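Local coordinates for uncharacterized protein (Escherichia coli O157:H7, PDB 4R29), which binds S-adenosylmethionine and probably methylates a zinc-finger cysteine of the host proteins TAB2 and TAB3, which blocks NF-kappa-B activation, at residues K44-G49 with Y118-H123; F112-L117 with Y145-Y150; L128-C133 with R151-L156; C132-P137 with R163-Y168. The protein carries 1 engineered substitution. All blocks are in the same frame, centred on the assembly; numbering follows the deposited sequence.

How the contacts relate
Contacts 1 and 2 are buried, contact 3 is partly buried and contact 4 lies near the surface. Contacts 2, 3 and 4 all use the three-stranded antiparallel sheet. Contact 2 pairs the central strand 145-151 with strand 109-114 by four backbone hydrogen bonds. Contacts 3 and 4 share Cys-132 and Cys-133 and link strand 131-137 to the turn that opens helix 155-181 and to the body of that helix. Contact 3 is polar, with one backbone hydrogen bond and facing carboxylates. Contact 4 is aromatic and aliphatic. Contact 1 lies beyond the sheet, where helix 120-125 begins, and rests on CH-pi packing. Leu-122 of that helix packs on Val-147 of contact 2.

Contact 1. Residues K44-G49 with Y118-H123; sequences KKYISG and YNPDLH
Tyr-46 and Ile-47 meet Tyr-118 and Pro-120 mainly through two CH-pi contacts, one on each tyrosine ring. In the first, Pro-120 CD lies over a face of the Tyr-46 ring, 3.8 Å from its centroid. It is displaced toward the rim, and Pro-120 CD comes to 3.4 Å from Tyr-46 CE1. The two side chains cross at about a right angle. In the second, Ile-47 CG2 lies over a face of the Tyr-118 ring, 4.1 Å from its centroid. The longer branch also reaches the ring: chi2 is extended (178°) and carries Ile-47 CD1 to 3.9 Å from Tyr-118 CE2.

The contact joins the start of a small two-stranded antiparallel sheet, 47-48 with 56-57, to the N-terminus of helix 120-125. Asn-119 is at the N-cap position and Pro-120 begins the helix. Gly-49 opens a region that, by similarity, binds TAB2, TAB3 and ZRANB3. Leu-57 of the same small sheet and Val-22 and Val-23 of helix 22-26 also pack on Tyr-118.

The Tyr-46 ring is covered on both faces. Tyr-118 O lies 3.6 Å above its plane, on the same face as Pro-120 CD. Lys-45 CB covers the centre of the opposite face.

The polar bonding lies within the helix start, where Asn-119 O accepts from both His-123 N and His-123 ND1. The ND1 bond to Asn-119 O is 2.9 Å and nearly straight (175°). Asn-119 O lies in the imidazole plane, while the donor stands above the carbonyl plane. The bond helps to set the turn of the His-123 ring.

Contact 2. Residues F112-L117 with Y145-Y150; sequences FSVDSL and YIVVVY
Phe-112 and Val-147 exchange two backbone hydrogen bonds, Phe-112 N to Val-147 O at 2.9 Å and Val-147 N to Phe-112 O at 2.8 Å. Val-114 and Tyr-145 do the same: Val-114 N to Tyr-145 O and Tyr-145 N to Val-114 O are each 3.0 Å. These are two antiparallel hydrogen-bonded pairs. Ser-113 and Ile-146 form the non-hydrogen-bonded pair between them. There Ser-113 CA makes a CA-H...O contact of 3.3 Å with Tyr-145 O. The N-to-C directions of the two segments make 138°, well short of the 180° of flat antiparallel strands. The pairing joins strand 109-114 at the edge to the central strand 145-151 of the sheet in this Rossmann-like fold.

Most of the packing lies on the face that carries Phe-112, Val-114, Tyr-145 and Val-147. Val-147 CB sits over a face of the Phe-112 ring, 3.9 Å from its centroid. Val-149 CG1 meets the ring in plane, at the edge by CE1. Beyond the strand end, Leu-117 crosses Tyr-145 at about a right angle. Its CG lies over the centre of the Tyr-145 ring, 3.8 Å from the centroid.

Of the residues that bind S-adenosylmethionine, Ser-98 lies near Phe-112 and Gln-111 near Ile-146. Trp-99 meets Phe-112 edge-to-face. The backbone polar groups of both pairs thus satisfy each other, and apolar side chains can fill this largely buried face.

Contact 3. Residues L128-C133 with R151-L156; sequences LPDICC and RNDSPL
Asp-130 and Asn-152 form a mostly polar contact, partly buried, at the open end of the strand pair 131-137 and 145-151. A type II turn, Leu-128 to Ile-131, leads into the first strand. The second strand leaves here for helix 155-181, whose N-cap Ser-154 accepts from Leu-156 N through OG. Ile-131 and Arg-151 are an antiparallel non-hydrogen-bonded pair.

Asn-152 N donates to Asp-130 O at 2.7 Å, and the bond is nearly straight (172°). Next to it, Asp-130 and Asp-153 lie with their carboxylates stacked, the planes 17° apart. Asp-130 CB is 3.5 Å from Asp-153 CG, and Asp-130 OD2 is 3.8 Å from Asp-153 OD2. Arg-151 grips Asp-153 side-on in a salt bridge: Arg-151 NE bonds Asp-153 OD1 at 3.0 Å and Arg-151 NH2 bonds Asp-153 OD2 at 2.7 Å. Both oxygens use their syn lone pairs, and both bonds lie close to the guanidinium plane. The Arg-151 chain bends at chi2 and chi3, and Ile-131 CD1 lies over one face of its guanidinium. NH1 of Arg-151 also donates to Ser-78 O and Val-102 O. On the other strand, Cys-132 SG is 3.6 Å from Asn-152 CG.

Two acidic groups this close would be expected to repel. The two-nitrogen grip of Arg-151 on Asp-153 probably offsets part of this, and it fixes the Asp-153 carboxylate against rotation.

Contact 4. Residues C132-P137 with R163-Y168; sequences CCKIFP and RFIELY
Phe-136 turns the edge of its ring toward the face of Tyr-168 in an offset edge-to-face pair. The centroids are 5.6 Å apart and the planes make 61°. The closest atoms are Phe-136 CE2 and Tyr-168 CE2, at 3.7 Å. The Phe-136 edge also meets the edge of Phe-164, with Phe-136 CZ 4.3 Å from Phe-164 CE2. One face of the Phe-164 ring carries Tyr-168 CB, one helical turn on.

Ile-165 packs on both residues of the strand. Its CG1 is 4.3 Å from Phe-136 CE1. Lys-134 and Ile-165 cross at about a right angle. Lys-134 CD touches Ile-165 CD1 at 3.8 Å, and the lysine chain bends only at chi4.

The contact lays helix 155-181 on one side of the antiparallel sheet of the Rossmann-like fold, against strand 131-137. The short segment axes approach to 11.5 Å and run nearly the same way. Phe-164 also touches Gln-111, which binds S-adenosylmethionine, and Met-198 of helix 186-201. Tyr-168 OH makes a weak hydrogen bond with Glu-139 N. Helix and strand therefore meet through an aromatic edge-to-face pair, ring edges and aliphatic carbons, and lysine contributes its methylene chain to this interface.

Contact 1. Residues K44-G49 with Y118-H123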
loop_
_atom_site.group_PDB
_atom_site.type_symbol
_atom_site.label_atom_id
_atom_site.label_comp_id
_atom_site.label_asym_id
_atom_site.label_seq_id
_atom_site.Cartn_x
_atom_site.Cartn_y
_atom_site.Cartn_z
ATOM N N LYS A 44 17.497 -8.394 2.866
ATOM C CA LYS A 44 18.440 -9.451 2.513
ATOM C C LYS A 44 17.847 -10.544 1.639
ATOM O O LYS A 44 18.589 -11.278 0.977
ATOM C CB LYS A 44 19.069 -10.065 3.759
ATOM C CG LYS A 44 20.082 -9.163 4.444
ATOM C CD LYS A 44 20.721 -9.865 5.640
ATOM C CE LYS A 44 21.552 -8.886 6.446
ATOM N NZ LYS A 44 22.342 -7.991 5.535
ATOM N N LYS A 45 16.525 -10.670 1.631
ATOM C CA LYS A 45 15.897 -11.550 0.650
ATOM C C LYS A 45 16.260 -11.120 -0.774
ATOM O O LYS A 45 16.259 -11.947 -1.684
ATOM C CB LYS A 45 14.378 -11.578 0.812
ATOM C CG LYS A 45 13.890 -12.255 2.078
ATOM C CD LYS A 45 12.403 -11.977 2.316
ATOM C CE LYS A 45 11.962 -12.476 3.690
ATOM N NZ LYS A 45 10.517 -12.201 3.962
ATOM N N TYR A 46 16.592 -9.840 -0.959
ATOM C CA TYR A 46 16.741 -9.266 -2.304
ATOM C C TYR A 46 18.087 -8.627 -2.587
ATOM O O TYR A 46 18.425 -8.387 -3.746
ATOM C CB TYR A 46 15.642 -8.227 -2.583
ATOM C CG TYR A 46 14.273 -8.689 -2.151
ATOM C CD1 TYR A 46 13.629 -9.718 -2.816
ATOM C CD2 TYR A 46 13.635 -8.109 -1.060
ATOM C CE1 TYR A 46 12.386 -10.153 -2.415
ATOM C CE2 TYR A 46 12.399 -8.538 -0.654
ATOM C CZ TYR A 46 11.779 -9.561 -1.334
ATOM O OH TYR A 46 10.539 -9.985 -0.927
ATOM N N ILE A 47 18.847 -8.325 -1.542
ATOM C CA ILE A 47 20.145 -7.681 -1.729
ATOM C C ILE A 47 21.226 -8.245 -0.810
ATOM O O ILE A 47 20.952 -9.061 0.076
ATOM C CB ILE A 47 20.061 -6.161 -1.524
ATOM C CG1 ILE A 47 19.801 -5.833 -0.052
ATOM C CG2 ILE A 47 18.983 -5.571 -2.414
ATOM C CD1 ILE A 47 19.757 -4.349 0.252
ATOM N N SER A 48 22.456 -7.793 -1.035
ATOM C CA SER A 48 23.602 -8.236 -0.257
ATOM C C SER A 48 24.706 -7.189 -0.304
ATOM O O SER A 48 25.463 -7.097 -1.271
ATOM C CB SER A 48 24.110 -9.580 -0.774
ATOM O OG SER A 48 24.219 -9.558 -2.182
ATOM N N GLY A 49 24.775 -6.385 0.747
ATOM C CA GLY A 49 25.797 -5.366 0.879
ATOM C C GLY A 49 26.021 -5.056 2.346
ATOM O O GLY A 49 25.300 -5.573 3.210
ATOM N N TYR A 118 12.822 -3.093 -1.314
ATOM C CA TYR A 118 13.374 -3.867 -2.439
ATOM C C TYR A 118 12.426 -4.946 -2.938
ATOM O O TYR A 118 12.784 -5.762 -3.794
ATOM C CB TYR A 118 14.751 -4.458 -2.096
ATOM C CG TYR A 118 15.767 -3.363 -1.902
ATOM C CD1 TYR A 118 16.446 -2.823 -2.987
ATOM C CD2 TYR A 118 15.996 -2.818 -0.640
ATOM C CE1 TYR A 118 17.349 -1.798 -2.817
ATOM C CE2 TYR A 118 16.898 -1.784 -0.463
ATOM C CZ TYR A 118 17.571 -1.278 -1.556
ATOM O OH TYR A 118 18.475 -0.255 -1.389
ATOM N N ASN A 119 11.208 -4.929 -2.410
ATOM C CA ASN A 119 10.169 -5.801 -2.909
ATOM C C ASN A 119 10.064 -5.694 -4.428
ATOM O O ASN A 119 9.827 -4.610 -4.949
ATOM C CB ASN A 119 8.830 -5.446 -2.270
ATOM C CG ASN A 119 7.748 -6.436 -2.621
ATOM O OD1 ASN A 119 7.649 -7.508 -2.014
ATOM N ND2 ASN A 119 6.930 -6.091 -3.607
ATOM N N PRO A 120 10.254 -6.825 -5.137
ATOM C CA PRO A 120 10.170 -6.906 -6.598
ATOM C C PRO A 120 8.829 -6.459 -7.184
ATOM O O PRO A 120 8.843 -5.770 -8.195
ATOM C CB PRO A 120 10.416 -8.392 -6.873
ATOM C CG PRO A 120 11.300 -8.806 -5.761
ATOM C CD PRO A 120 10.782 -8.070 -4.559
ATOM N N ASP A 121 7.708 -6.842 -6.573
ATOM C CA ASP A 121 6.389 -6.423 -7.049
ATOM C C ASP A 121 6.258 -4.903 -7.026
ATOM O O ASP A 121 5.703 -4.301 -7.932
ATOM C CB ASP A 121 5.283 -7.014 -6.165
ATOM C CG ASP A 121 4.979 -8.449 -6.494
ATOM O OD1 ASP A 121 5.635 -9.015 -7.387
ATOM O OD2 ASP A 121 4.074 -9.017 -5.857
ATOM N N LEU A 122 6.737 -4.293 -5.950
ATOM C CA LEU A 122 6.624 -2.857 -5.791
ATOM C C LEU A 122 7.369 -2.178 -6.946
ATOM O O LEU A 122 6.881 -1.210 -7.528
ATOM C CB LEU A 122 7.179 -2.422 -4.420
ATOM C CG LEU A 122 7.357 -0.912 -4.203
ATOM C CD1 LEU A 122 6.025 -0.157 -4.433
ATOM C CD2 LEU A 122 7.992 -0.556 -2.824
ATOM N N HIS A 123 8.552 -2.692 -7.277
ATOM C CA HIS A 123 9.334 -2.107 -8.363
ATOM C C HIS A 123 8.671 -2.319 -9.723
ATOM O O HIS A 123 8.639 -1.411 -10.544
ATOM C CB HIS A 123 10.788 -2.601 -8.326
ATOM C CG HIS A 123 11.584 -1.975 -7.229
ATOM N ND1 HIS A 123 11.452 -2.348 -5.905
ATOM C CD2 HIS A 123 12.464 -0.944 -7.239
ATOM C CE1 HIS A 123 12.234 -1.592 -5.156
ATOM N NE2 HIS A 123 12.861 -0.736 -5.937
#

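Contact 2. Residues F112-L117 with Y145-Y150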
loop_
_atom_site.group_PDB
_atom_site.type_symbol
_atom_site.label_atom_id
_atom_site.label_comp_id
_atom_site.label_asym_id
_atom_site.label_seq_id
_atom_site.Cartn_x
_atom_site.Cartn_y
_atom_site.Cartn_z
ATOM N N PHE A 112 -1.387 -1.315 0.311
ATOM C CA PHE A 112 -0.816 -2.545 0.848
ATOM C C PHE A 112 0.501 -2.218 1.555
ATOM O O PHE A 112 0.880 -1.067 1.636
ATOM C CB PHE A 112 -0.657 -3.612 -0.251
ATOM C CG PHE A 112 0.276 -3.219 -1.380
ATOM C CD1 PHE A 112 -0.187 -2.461 -2.462
ATOM C CD2 PHE A 112 1.612 -3.631 -1.377
ATOM C CE1 PHE A 112 0.660 -2.116 -3.516
ATOM C CE2 PHE A 112 2.473 -3.290 -2.430
ATOM C CZ PHE A 112 1.994 -2.523 -3.498
ATOM N N SER A 113 1.200 -3.225 2.059
ATOM C CA SER A 113 2.436 -2.996 2.807
ATOM C C SER A 113 3.568 -3.832 2.266
ATOM O O SER A 113 3.353 -4.912 1.715
ATOM C CB SER A 113 2.232 -3.367 4.278
ATOM O OG SER A 113 1.463 -2.366 4.910
ATOM N N VAL A 114 4.786 -3.343 2.426
ATOM C CA VAL A 114 5.940 -4.157 2.083
ATOM C C VAL A 114 6.893 -4.196 3.270
ATOM O O VAL A 114 6.995 -3.221 4.012
ATOM C CB VAL A 114 6.650 -3.656 0.800
ATOM C CG1 VAL A 114 5.729 -3.787 -0.395
ATOM C CG2 VAL A 114 7.109 -2.210 0.965
ATOM N N ASP A 115 7.566 -5.328 3.454
ATOM C CA ASP A 115 8.558 -5.459 4.527
ATOM C C ASP A 115 9.957 -5.045 4.051
ATOM O O ASP A 115 10.935 -5.147 4.797
ATOM C CB ASP A 115 8.570 -6.883 5.129
ATOM C CG ASP A 115 8.926 -7.958 4.111
ATOM O OD1 ASP A 115 9.610 -7.645 3.110
ATOM O OD2 ASP A 115 8.524 -9.126 4.320
ATOM N N SER A 116 10.028 -4.571 2.807
ATOM C CA SER A 116 11.279 -4.132 2.202
ATOM C C SER A 116 11.058 -3.255 0.977
ATOM O O SER A 116 10.311 -3.617 0.063
ATOM C CB SER A 116 12.124 -5.337 1.804
ATOM O OG SER A 116 13.208 -4.920 0.995
ATOM N N LEU A 117 11.722 -2.103 0.952
ATOM C CA LEU A 117 11.671 -1.227 -0.213
ATOM C C LEU A 117 12.316 -1.865 -1.457
ATOM O O LEU A 117 12.331 -1.256 -2.521
ATOM C CB LEU A 117 12.287 0.139 0.095
ATOM C CG LEU A 117 11.457 1.047 1.010
ATOM C CD1 LEU A 117 12.171 2.379 1.297
ATOM C CD2 LEU A 117 10.054 1.272 0.430
ATOM N N TYR A 145 6.749 -0.437 5.167
ATOM C CA TYR A 145 6.322 0.740 4.409
ATOM C C TYR A 145 4.918 0.550 3.850
ATOM O O TYR A 145 4.573 -0.528 3.395
ATOM C CB TYR A 145 7.301 1.033 3.276
ATOM C CG TYR A 145 8.609 1.551 3.779
ATOM C CD1 TYR A 145 9.581 0.682 4.263
ATOM C CD2 TYR A 145 8.867 2.916 3.808
ATOM C CE1 TYR A 145 10.779 1.161 4.751
ATOM C CE2 TYR A 145 10.070 3.404 4.287
ATOM C CZ TYR A 145 11.021 2.522 4.759
ATOM O OH TYR A 145 12.220 3.008 5.235
ATOM N N ILE A 146 4.109 1.600 3.912
ATOM C CA ILE A 146 2.797 1.607 3.275
ATOM C C ILE A 146 2.942 1.997 1.801
ATOM O O ILE A 146 3.673 2.934 1.465
ATOM C CB ILE A 146 1.853 2.633 3.954
ATOM C CG1 ILE A 146 1.794 2.403 5.459
ATOM C CG2 ILE A 146 0.456 2.589 3.334
ATOM C CD1 ILE A 146 1.085 1.166 5.827
ATOM N N VAL A 147 2.235 1.283 0.929
ATOM C CA VAL A 147 2.146 1.657 -0.476
ATOM C C VAL A 147 0.713 1.942 -0.877
ATOM O O VAL A 147 -0.167 1.086 -0.761
ATOM C CB VAL A 147 2.711 0.560 -1.398
ATOM C CG1 VAL A 147 2.769 1.067 -2.845
ATOM C CG2 VAL A 147 4.090 0.099 -0.897
ATOM N N VAL A 148 0.477 3.159 -1.344
ATOM C CA VAL A 148 -0.818 3.540 -1.884
ATOM C C VAL A 148 -0.705 3.589 -3.409
ATOM O O VAL A 148 -0.036 4.470 -3.972
ATOM C CB VAL A 148 -1.278 4.926 -1.348
ATOM C CG1 VAL A 148 -2.665 5.290 -1.875
ATOM C CG2 VAL A 148 -1.278 4.950 0.188
ATOM N N VAL A 149 -1.351 2.634 -4.072
ATOM C CA VAL A 149 -1.281 2.520 -5.527
ATOM C C VAL A 149 -2.587 3.035 -6.168
ATOM O O VAL A 149 -3.687 2.683 -5.728
ATOM C CB VAL A 149 -0.961 1.049 -5.953
ATOM C CG1 VAL A 149 -1.986 0.080 -5.364
ATOM C CG2 VAL A 149 -0.867 0.899 -7.495
ATOM N N TYR A 150 -2.461 3.887 -7.185
ATOM C CA TYR A 150 -3.632 4.498 -7.824
ATOM C C TYR A 150 -3.501 4.686 -9.347
ATOM O O TYR A 150 -2.388 4.719 -9.895
ATOM C CB TYR A 150 -4.000 5.826 -7.147
ATOM C CG TYR A 150 -2.938 6.920 -7.228
ATOM C CD1 TYR A 150 -1.883 6.960 -6.315
ATOM C CD2 TYR A 150 -3.009 7.920 -8.206
ATOM C CE1 TYR A 150 -0.923 7.962 -6.360
ATOM C CE2 TYR A 150 -2.050 8.930 -8.280
ATOM C CZ TYR A 150 -1.004 8.943 -7.353
ATOM O OH TYR A 150 -0.043 9.927 -7.416
#

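Contact 3. Residues L128-C133 with R151-L156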
loop_
_atom_site.group_PDB
_atom_site.type_symbol
_atom_site.label_atom_id
_atom_site.label_comp_id
_atom_site.label_asym_id
_atom_site.label_seq_id
_atom_site.Cartn_x
_atom_site.Cartn_y
_atom_site.Cartn_z
ATOM N N LEU A 128 4.445 0.425 -14.700
ATOM C CA LEU A 128 3.239 0.329 -15.531
ATOM C C LEU A 128 2.686 1.702 -15.924
ATOM O O LEU A 128 2.751 2.647 -15.141
ATOM C CB LEU A 128 2.156 -0.462 -14.797
ATOM C CG LEU A 128 2.468 -1.927 -14.486
ATOM C CD1 LEU A 128 1.515 -2.465 -13.419
ATOM C CD2 LEU A 128 2.437 -2.793 -15.766
ATOM N N PRO A 129 2.118 1.819 -17.133
ATOM C CA PRO A 129 1.680 3.169 -17.521
ATOM C C PRO A 129 0.545 3.657 -16.616
ATOM O O PRO A 129 -0.356 2.868 -16.292
ATOM C CB PRO A 129 1.177 2.995 -18.968
ATOM C CG PRO A 129 1.701 1.623 -19.428
ATOM C CD PRO A 129 1.802 0.804 -18.158
ATOM N N ASP A 130 0.617 4.927 -16.211
ATOM C CA ASP A 130 -0.425 5.594 -15.425
ATOM C C ASP A 130 -0.655 4.970 -14.045
ATOM O O ASP A 130 -1.694 5.185 -13.429
ATOM C CB ASP A 130 -1.737 5.631 -16.197
ATOM C CG ASP A 130 -1.554 6.127 -17.617
ATOM O OD1 ASP A 130 -1.156 7.303 -17.775
ATOM O OD2 ASP A 130 -1.793 5.338 -18.564
ATOM N N ILE A 131 0.315 4.190 -13.581
ATOM C CA ILE A 131 0.264 3.592 -12.261
ATOM C C ILE A 131 1.219 4.326 -11.315
ATOM O O ILE A 131 2.432 4.311 -11.523
ATOM C CB ILE A 131 0.640 2.102 -12.323
ATOM C CG1 ILE A 131 -0.286 1.367 -13.294
ATOM C CG2 ILE A 131 0.557 1.479 -10.951
ATOM C CD1 ILE A 131 -1.724 1.384 -12.870
ATOM N N CYS A 132 0.665 4.968 -10.287
ATOM C CA CYS A 132 1.474 5.663 -9.287
ATOM C C CYS A 132 1.407 5.008 -7.898
ATOM O O CYS A 132 0.367 4.476 -7.485
ATOM C CB CYS A 132 1.048 7.128 -9.184
ATOM S SG CYS A 132 1.068 8.035 -10.751
ATOM N N CYS A 133 2.525 5.060 -7.181
ATOM C CA CYS A 133 2.587 4.573 -5.803
ATOM C C CYS A 133 3.067 5.676 -4.860
ATOM O O CYS A 133 4.183 6.179 -5.004
ATOM C CB CYS A 133 3.529 3.367 -5.694
ATOM S SG CYS A 133 2.945 1.884 -6.562
ATOM N N ARG A 151 -4.652 4.784 -10.017
ATOM C CA ARG A 151 -4.710 5.086 -11.453
ATOM C C ARG A 151 -4.503 6.577 -11.650
ATOM O O ARG A 151 -5.286 7.391 -11.151
ATOM C CB ARG A 151 -6.075 4.727 -12.052
ATOM C CG ARG A 151 -6.553 3.293 -11.840
ATOM C CD ARG A 151 -5.720 2.285 -12.602
ATOM N NE ARG A 151 -5.606 2.592 -14.030
ATOM C CZ ARG A 151 -5.376 1.684 -14.974
ATOM N NH1 ARG A 151 -5.278 0.388 -14.651
ATOM N NH2 ARG A 151 -5.268 2.066 -16.247
ATOM N N ASN A 152 -3.450 6.937 -12.369
ATOM C CA ASN A 152 -3.196 8.336 -12.709
ATOM C C ASN A 152 -4.081 8.777 -13.875
ATOM O O ASN A 152 -4.266 9.973 -14.132
ATOM C CB ASN A 152 -1.730 8.504 -13.095
ATOM C CG ASN A 152 -1.210 9.883 -12.794
ATOM O OD1 ASN A 152 -1.727 10.581 -11.913
ATOM N ND2 ASN A 152 -0.180 10.291 -13.520
ATOM N N ASP A 153 -4.623 7.791 -14.583
ATOM C CA ASP A 153 -5.424 8.042 -15.778
ATOM C C ASP A 153 -6.899 8.158 -15.429
ATOM O O ASP A 153 -7.753 8.160 -16.304
ATOM C CB ASP A 153 -5.180 6.970 -16.861
ATOM C CG ASP A 153 -5.224 5.536 -16.315
ATOM O OD1 ASP A 153 -5.225 5.334 -15.084
ATOM O OD2 ASP A 153 -5.241 4.593 -17.127
ATOM N N SER A 154 -7.191 8.237 -14.136
ATOM C CA SER A 154 -8.537 8.553 -13.676
ATOM C C SER A 154 -8.403 9.595 -12.588
ATOM O O SER A 154 -7.554 9.454 -11.716
ATOM C CB SER A 154 -9.238 7.326 -13.105
ATOM O OG SER A 154 -10.285 7.717 -12.225
ATOM N N PRO A 155 -9.251 10.636 -12.629
ATOM C CA PRO A 155 -9.160 11.723 -11.651
ATOM C C PRO A 155 -9.434 11.227 -10.229
ATOM O O PRO A 155 -8.982 11.865 -9.285
ATOM C CB PRO A 155 -10.244 12.706 -12.113
ATOM C CG PRO A 155 -11.226 11.856 -12.850
ATOM C CD PRO A 155 -10.413 10.787 -13.524
ATOM N N LEU A 156 -10.136 10.102 -10.088
ATOM C CA LEU A 156 -10.367 9.513 -8.773
ATOM C C LEU A 156 -9.100 8.925 -8.133
ATOM O O LEU A 156 -9.021 8.787 -6.918
ATOM C CB LEU A 156 -11.457 8.439 -8.844
ATOM C CG LEU A 156 -12.902 8.902 -9.061
ATOM C CD1 LEU A 156 -13.809 7.726 -9.362
ATOM C CD2 LEU A 156 -13.413 9.647 -7.848
#

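Contact 4. Residues C132-P137 with R163-Y168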
loop_
_atom_site.group_PDB
_atom_site.type_symbol
_atom_site.label_atom_id
_atom_site.label_comp_id
_atom_site.label_asym_id
_atom_site.label_seq_id
_atom_site.Cartn_x
_atom_site.Cartn_y
_atom_site.Cartn_z
ATOM N N CYS A 132 0.665 4.968 -10.287
ATOM C CA CYS A 132 1.474 5.663 -9.287
ATOM C C CYS A 132 1.407 5.008 -7.898
ATOM O O CYS A 132 0.367 4.476 -7.485
ATOM C CB CYS A 132 1.048 7.128 -9.184
ATOM S SG CYS A 132 1.068 8.035 -10.751
ATOM N N CYS A 133 2.525 5.060 -7.181
ATOM C CA CYS A 133 2.587 4.573 -5.803
ATOM C C CYS A 133 3.067 5.676 -4.860
ATOM O O CYS A 133 4.183 6.179 -5.004
ATOM C CB CYS A 133 3.529 3.367 -5.694
ATOM S SG CYS A 133 2.945 1.884 -6.562
ATOM N N LYS A 134 2.227 6.061 -3.906
ATOM C CA LYS A 134 2.683 6.923 -2.820
ATOM C C LYS A 134 3.200 6.020 -1.702
ATOM O O LYS A 134 2.490 5.115 -1.253
ATOM C CB LYS A 134 1.564 7.844 -2.326
ATOM C CG LYS A 134 1.182 8.941 -3.324
ATOM C CD LYS A 134 0.028 9.833 -2.805
ATOM C CE LYS A 134 -0.300 10.991 -3.755
ATOM N NZ LYS A 134 0.605 12.169 -3.572
ATOM N N ILE A 135 4.447 6.229 -1.288
ATOM C CA ILE A 135 5.103 5.328 -0.346
ATOM C C ILE A 135 5.538 6.087 0.891
ATOM O O ILE A 135 6.010 7.220 0.790
ATOM C CB ILE A 135 6.355 4.673 -0.960
ATOM C CG1 ILE A 135 6.014 3.989 -2.284
ATOM C CG2 ILE A 135 6.981 3.684 0.031
ATOM C CD1 ILE A 135 7.231 3.594 -3.127
ATOM N N PHE A 136 5.377 5.463 2.055
ATOM C CA PHE A 136 5.876 6.039 3.304
ATOM C C PHE A 136 5.992 4.997 4.403
ATOM O O PHE A 136 5.314 3.972 4.362
ATOM C CB PHE A 136 5.008 7.203 3.774
ATOM C CG PHE A 136 3.551 6.876 3.855
ATOM C CD1 PHE A 136 2.745 6.968 2.727
ATOM C CD2 PHE A 136 2.983 6.487 5.050
ATOM C CE1 PHE A 136 1.395 6.677 2.791
ATOM C CE2 PHE A 136 1.619 6.182 5.121
ATOM C CZ PHE A 136 0.827 6.279 3.984
ATOM N N PRO A 137 6.860 5.264 5.392
ATOM C CA PRO A 137 7.081 4.343 6.511
ATOM C C PRO A 137 5.785 4.046 7.265
ATOM O O PRO A 137 4.961 4.933 7.439
ATOM C CB PRO A 137 8.040 5.128 7.428
ATOM C CG PRO A 137 8.731 6.102 6.526
ATOM C CD PRO A 137 7.681 6.487 5.507
ATOM N N ARG A 163 -7.087 11.183 -0.110
ATOM C CA ARG A 163 -8.106 10.990 0.902
ATOM C C ARG A 163 -7.730 9.851 1.864
ATOM O O ARG A 163 -7.984 9.920 3.062
ATOM C CB ARG A 163 -9.451 10.726 0.245
ATOM C CG ARG A 163 -10.615 10.567 1.219
ATOM C CD ARG A 163 -10.932 11.908 1.831
ATOM N NE ARG A 163 -12.118 11.882 2.684
ATOM C CZ ARG A 163 -12.272 12.664 3.750
ATOM N NH1 ARG A 163 -11.312 13.518 4.101
ATOM N NH2 ARG A 163 -13.377 12.590 4.473
ATOM N N PHE A 164 -7.106 8.810 1.346
ATOM C CA PHE A 164 -6.643 7.752 2.220
ATOM C C PHE A 164 -5.621 8.266 3.227
ATOM O O PHE A 164 -5.683 7.936 4.404
ATOM C CB PHE A 164 -6.043 6.598 1.421
ATOM C CG PHE A 164 -5.262 5.636 2.261
ATOM C CD1 PHE A 164 -5.911 4.676 3.016
ATOM C CD2 PHE A 164 -3.875 5.713 2.325
ATOM C CE1 PHE A 164 -5.197 3.783 3.808
ATOM C CE2 PHE A 164 -3.148 4.823 3.109
ATOM C CZ PHE A 164 -3.812 3.857 3.857
ATOM N N ILE A 165 -4.671 9.062 2.754
ATOM C CA ILE A 165 -3.614 9.573 3.614
ATOM C C ILE A 165 -4.176 10.451 4.749
ATOM O O ILE A 165 -3.713 10.382 5.898
ATOM C CB ILE A 165 -2.554 10.314 2.783
ATOM C CG1 ILE A 165 -1.854 9.325 1.841
ATOM C CG2 ILE A 165 -1.532 11.006 3.686
ATOM C CD1 ILE A 165 -0.919 10.002 0.839
ATOM N N GLU A 166 -5.185 11.251 4.421
ATOM C CA GLU A 166 -5.912 12.021 5.433
ATOM C C GLU A 166 -6.585 11.120 6.452
ATOM O O GLU A 166 -6.470 11.356 7.655
ATOM C CB GLU A 166 -6.986 12.890 4.792
ATOM C CG GLU A 166 -6.444 13.978 3.918
ATOM C CD GLU A 166 -7.549 14.655 3.133
ATOM O OE1 GLU A 166 -7.234 15.330 2.128
ATOM O OE2 GLU A 166 -8.730 14.501 3.517
ATOM N N LEU A 167 -7.315 10.108 5.976
ATOM C CA LEU A 167 -7.982 9.209 6.898
ATOM C C LEU A 167 -6.933 8.446 7.695
ATOM O O LEU A 167 -7.050 8.290 8.897
ATOM C CB LEU A 167 -8.940 8.262 6.164
ATOM C CG LEU A 167 -10.088 8.944 5.406
ATOM C CD1 LEU A 167 -10.942 7.960 4.628
ATOM C CD2 LEU A 167 -10.954 9.746 6.377
ATOM N N TYR A 168 -5.883 7.998 7.026
ATOM C CA TYR A 168 -4.817 7.286 7.712
ATOM C C TYR A 168 -4.173 8.135 8.814
ATOM O O TYR A 168 -3.828 7.628 9.877
ATOM C CB TYR A 168 -3.753 6.864 6.724
ATOM C CG TYR A 168 -2.603 6.131 7.361
ATOM C CD1 TYR A 168 -2.707 4.777 7.659
ATOM C CD2 TYR A 168 -1.415 6.785 7.662
ATOM C CE1 TYR A 168 -1.662 4.090 8.231
ATOM C CE2 TYR A 168 -0.359 6.108 8.242
ATOM C CZ TYR A 168 -0.492 4.758 8.523
ATOM O OH TYR A 168 0.539 4.059 9.098
#